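Local coordinates for periplasmic binding protein (PDB 4PAG), which probably serves as the periplasmic solute-binding component of an ABC transporter, and holds a histidine in its ligand pocket in this crystal, at residues P90-P99 / I112-D122. Residues are numbered along the deposited sequence; the frame is centred on the assembly and turned at random.
Sequences PDVIITWDTP and ISIPALKVNID
I114 lays its CG2 branch against I93 CG1 at 3.9 Å, the two side chains at about a right angle. P115 O then accepts from I93 N in a parallel ladder that continues through L117 N to I93 O, T95 N to L117 O, V119 N to T95 O and D97 N to V119 O, all 2.7 to 3.0 Å. In this register A116 lies beside I93 and K118 beside T95, their side chains on one face, and L117 beside I94 and V119 beside W96 on the other, where L117 CD1 meets I94 CD1 at 4.0 Å. K118 runs its aliphatic chain alongside the D97 carboxylate, CE 3.3 Å from OD2; K118 NZ donates instead to V9 O, and N102 ND2 holds D97 OD1. With CG anti to the backbone N (chi1 -178°), W96 carries its indole out to I121, whose CD1 makes a CH-pi contact 4.2 Å from the five-membered-ring centroid, 22° off its normal. D122 stands its carboxylate almost square to that ring: OD1 takes W96 NE1 on its syn side at 3.2 Å (N-H...O 167°), and OD2 receives T98 OG1 at 2.6 Å through its syn lone pair. With an alanine in place of D122 both acceptors go, and the indole N-H and T98 hydroxyl would probably lose these partners. The beta-alpha-beta unit crosses over through helix 99-112, whose L109 covers I93 and A116; helices 28-37 and 127-138 pack on the L117 and V119 face, and strand 23-25 flanks 92-96.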
loop_
_atom_site.group_PDB
_atom_site.type_symbol
_atom_site.label_atom_id
_atom_site.label_comp_id
_atom_site.label_asym_id
_atom_site.label_seq_id
_atom_site.Cartn_x
_atom_site.Cartn_y
_atom_site.Cartn_z
ATOM N N PRO A 90 2.065 21.323 12.292
ATOM C CA PRO A 90 2.952 20.844 11.242
ATOM C C PRO A 90 3.274 21.993 10.289
ATOM O O PRO A 90 2.410 22.836 10.051
ATOM C CB PRO A 90 2.115 19.776 10.540
ATOM C CG PRO A 90 0.709 20.214 10.739
ATOM C CD PRO A 90 0.667 20.908 12.076
ATOM N N ASP A 91 4.502 22.043 9.772
ATOM C CA ASP A 91 4.868 23.046 8.749
ATOM C C ASP A 91 4.073 22.837 7.459
ATOM O O ASP A 91 3.765 23.785 6.738
ATOM C CB ASP A 91 6.366 22.987 8.432
ATOM C CG ASP A 91 7.240 23.253 9.651
ATOM O OD1 ASP A 91 6.893 24.148 10.442
ATOM O OD2 ASP A 91 8.275 22.568 9.819
ATOM N N VAL A 92 3.758 21.582 7.162
ATOM C CA VAL A 92 2.996 21.247 5.967
ATOM C C VAL A 92 2.251 19.929 6.198
ATOM O O VAL A 92 2.681 19.103 7.009
ATOM C CB VAL A 92 3.922 21.175 4.727
ATOM C CG1 VAL A 92 4.883 19.999 4.829
ATOM C CG2 VAL A 92 3.117 21.112 3.438
ATOM N N ILE A 93 1.119 19.771 5.517
ATOM C CA ILE A 93 0.356 18.525 5.518
ATOM C C ILE A 93 0.411 17.957 4.101
ATOM O O ILE A 93 0.210 18.679 3.132
ATOM C CB ILE A 93 -1.115 18.758 5.926
ATOM C CG1 ILE A 93 -1.186 19.287 7.362
ATOM C CG2 ILE A 93 -1.932 17.472 5.788
ATOM C CD1 ILE A 93 -2.569 19.731 7.785
ATOM N N ILE A 94 0.716 16.672 3.991
ATOM C CA ILE A 94 0.735 15.990 2.719
ATOM C C ILE A 94 -0.506 15.110 2.661
ATOM O O ILE A 94 -0.727 14.297 3.554
ATOM C CB ILE A 94 1.990 15.109 2.562
ATOM C CG1 ILE A 94 3.278 15.902 2.841
ATOM C CG2 ILE A 94 2.028 14.500 1.175
ATOM C CD1 ILE A 94 3.527 17.072 1.912
ATOM N N THR A 95 -1.313 15.274 1.617
ATOM C CA THR A 95 -2.550 14.512 1.486
ATOM C C THR A 95 -2.556 13.537 0.313
ATOM O O THR A 95 -1.723 13.608 -0.598
ATOM C CB THR A 95 -3.787 15.427 1.383
ATOM O OG1 THR A 95 -3.875 15.999 0.075
ATOM C CG2 THR A 95 -3.728 16.529 2.412
ATOM N N TRP A 96 -3.525 12.628 0.366
ATOM C CA TRP A 96 -3.742 11.604 -0.650
ATOM C C TRP A 96 -4.688 12.157 -1.728
ATOM O O TRP A 96 -5.842 12.452 -1.452
ATOM C CB TRP A 96 -4.313 10.379 0.069
ATOM C CG TRP A 96 -4.593 9.152 -0.725
ATOM C CD1 TRP A 96 -4.339 8.924 -2.045
ATOM C CD2 TRP A 96 -5.155 7.946 -0.208
ATOM N NE1 TRP A 96 -4.739 7.651 -2.385
ATOM C CE2 TRP A 96 -5.248 7.034 -1.273
ATOM C CE3 TRP A 96 -5.625 7.563 1.053
ATOM C CZ2 TRP A 96 -5.770 5.750 -1.114
ATOM C CZ3 TRP A 96 -6.139 6.285 1.213
ATOM C CH2 TRP A 96 -6.214 5.398 0.131
ATOM N N ASP A 97 -4.169 12.331 -2.944
ATOM C CA ASP A 97 -4.934 12.894 -4.062
ATOM C C ASP A 97 -5.714 11.787 -4.763
ATOM O O ASP A 97 -5.214 11.178 -5.711
ATOM C CB ASP A 97 -3.984 13.584 -5.058
ATOM C CG ASP A 97 -4.702 14.190 -6.259
ATOM O OD1 ASP A 97 -5.948 14.139 -6.332
ATOM O OD2 ASP A 97 -3.997 14.734 -7.139
ATOM N N THR A 98 -6.933 11.529 -4.298
ATOM C CA THR A 98 -7.789 10.507 -4.916
ATOM C C THR A 98 -9.247 10.996 -4.853
ATOM O O THR A 98 -9.649 11.611 -3.849
ATOM C CB THR A 98 -7.567 9.124 -4.247
ATOM O OG1 THR A 98 -8.179 8.079 -5.025
ATOM C CG2 THR A 98 -8.097 9.096 -2.821
ATOM N N PRO A 99 -10.028 10.772 -5.932
ATOM C CA PRO A 99 -11.333 11.438 -6.061
ATOM C C PRO A 99 -12.327 11.173 -4.942
ATOM O O PRO A 99 -13.055 12.075 -4.571
ATOM C CB PRO A 99 -11.890 10.934 -7.401
ATOM C CG PRO A 99 -10.848 10.082 -8.018
ATOM C CD PRO A 99 -9.603 10.127 -7.187
ATOM N N ILE A 112 -8.657 24.146 8.872
ATOM C CA ILE A 112 -7.384 24.056 9.592
ATOM C C ILE A 112 -6.438 25.205 9.265
ATOM O O ILE A 112 -5.743 25.700 10.152
ATOM C CB ILE A 112 -6.670 22.712 9.281
ATOM C CG1 ILE A 112 -7.432 21.545 9.910
ATOM C CG2 ILE A 112 -5.229 22.708 9.774
ATOM C CD1 ILE A 112 -7.660 21.675 11.402
ATOM N N SER A 113 -6.390 25.602 7.995
ATOM C CA SER A 113 -5.538 26.710 7.549
ATOM C C SER A 113 -4.039 26.445 7.794
ATOM O O SER A 113 -3.313 27.307 8.280
ATOM C CB SER A 113 -6.006 28.033 8.194
ATOM O OG SER A 113 -5.069 29.079 8.020
ATOM N N ILE A 114 -3.605 25.228 7.464
ATOM C CA ILE A 114 -2.185 24.855 7.418
ATOM C C ILE A 114 -1.870 24.565 5.948
ATOM O O ILE A 114 -2.700 23.975 5.265
ATOM C CB ILE A 114 -1.902 23.581 8.255
ATOM C CG1 ILE A 114 -2.149 23.832 9.753
ATOM C CG2 ILE A 114 -0.472 23.079 8.037
ATOM C CD1 ILE A 114 -1.018 24.533 10.472
ATOM N N PRO A 115 -0.688 24.980 5.449
ATOM C CA PRO A 115 -0.295 24.644 4.073
ATOM C C PRO A 115 -0.417 23.146 3.768
ATOM O O PRO A 115 0.009 22.324 4.574
ATOM C CB PRO A 115 1.176 25.066 4.026
ATOM C CG PRO A 115 1.259 26.191 4.998
ATOM C CD PRO A 115 0.327 25.819 6.113
ATOM N N ALA A 116 -0.994 22.793 2.622
ATOM C CA ALA A 116 -1.172 21.378 2.294
ATOM C C ALA A 116 -0.932 21.068 0.819
ATOM O O ALA A 116 -1.372 21.809 -0.070
ATOM C CB ALA A 116 -2.552 20.907 2.724
ATOM N N LEU A 117 -0.216 19.971 0.580
ATOM C CA LEU A 117 0.055 19.473 -0.758
ATOM C C LEU A 117 -0.644 18.148 -0.893
ATOM O O LEU A 117 -0.949 17.505 0.109
ATOM C CB LEU A 117 1.551 19.263 -0.958
ATOM C CG LEU A 117 2.444 20.421 -0.501
ATOM C CD1 LEU A 117 3.911 20.085 -0.704
ATOM C CD2 LEU A 117 2.076 21.698 -1.233
ATOM N N LYS A 118 -0.891 17.728 -2.125
ATOM C CA LYS A 118 -1.463 16.417 -2.360
ATOM C C LYS A 118 -0.649 15.657 -3.392
ATOM O O LYS A 118 -0.075 16.255 -4.306
ATOM C CB LYS A 118 -2.937 16.527 -2.763
ATOM C CG LYS A 118 -3.241 17.183 -4.102
ATOM C CD LYS A 118 -4.754 17.290 -4.239
ATOM C CE LYS A 118 -5.216 17.461 -5.671
ATOM N NZ LYS A 118 -5.254 18.884 -6.075
ATOM N N VAL A 119 -0.599 14.338 -3.232
ATOM C CA VAL A 119 0.168 13.487 -4.128
ATOM C C VAL A 119 -0.707 12.363 -4.675
ATOM O O VAL A 119 -1.535 11.795 -3.958
ATOM C CB VAL A 119 1.429 12.917 -3.439
ATOM C CG1 VAL A 119 2.328 14.055 -2.967
ATOM C CG2 VAL A 119 1.071 12.013 -2.270
ATOM N N ASN A 120 -0.516 12.067 -5.954
ATOM C CA ASN A 120 -1.315 11.082 -6.657
ATOM C C ASN A 120 -0.589 9.739 -6.710
ATOM O O ASN A 120 0.332 9.556 -7.502
ATOM C CB ASN A 120 -1.632 11.588 -8.065
ATOM C CG ASN A 120 -2.642 10.716 -8.782
ATOM O OD1 ASN A 120 -2.884 9.578 -8.393
ATOM N ND2 ASN A 120 -3.235 11.248 -9.832
ATOM N N ILE A 121 -1.027 8.799 -5.885
ATOM C CA ILE A 121 -0.330 7.514 -5.738
ATOM C C ILE A 121 -1.162 6.306 -6.161
ATOM O O ILE A 121 -0.773 5.164 -5.912
ATOM C CB ILE A 121 0.122 7.302 -4.284
ATOM C CG1 ILE A 121 -1.049 7.530 -3.322
ATOM C CG2 ILE A 121 1.267 8.242 -3.964
ATOM C CD1 ILE A 121 -0.865 6.894 -1.966
ATOM N N ASP A 122 -2.297 6.541 -6.803
ATOM C CA ASP A 122 -3.188 5.439 -7.143
ATOM C C ASP A 122 -2.555 4.486 -8.162
ATOM O O ASP A 122 -2.621 3.267 -8.001
ATOM C CB ASP A 122 -4.534 5.970 -7.615
ATOM C CG ASP A 122 -5.398 6.486 -6.458
ATOM O OD1 ASP A 122 -5.027 6.332 -5.263
ATOM O OD2 ASP A 122 -6.462 7.045 -6.746
HETATM O O HOH W 1 -3.741 8.972 -5.413
HETATM O O HOH W 2 -1.309 15.640 -7.074
#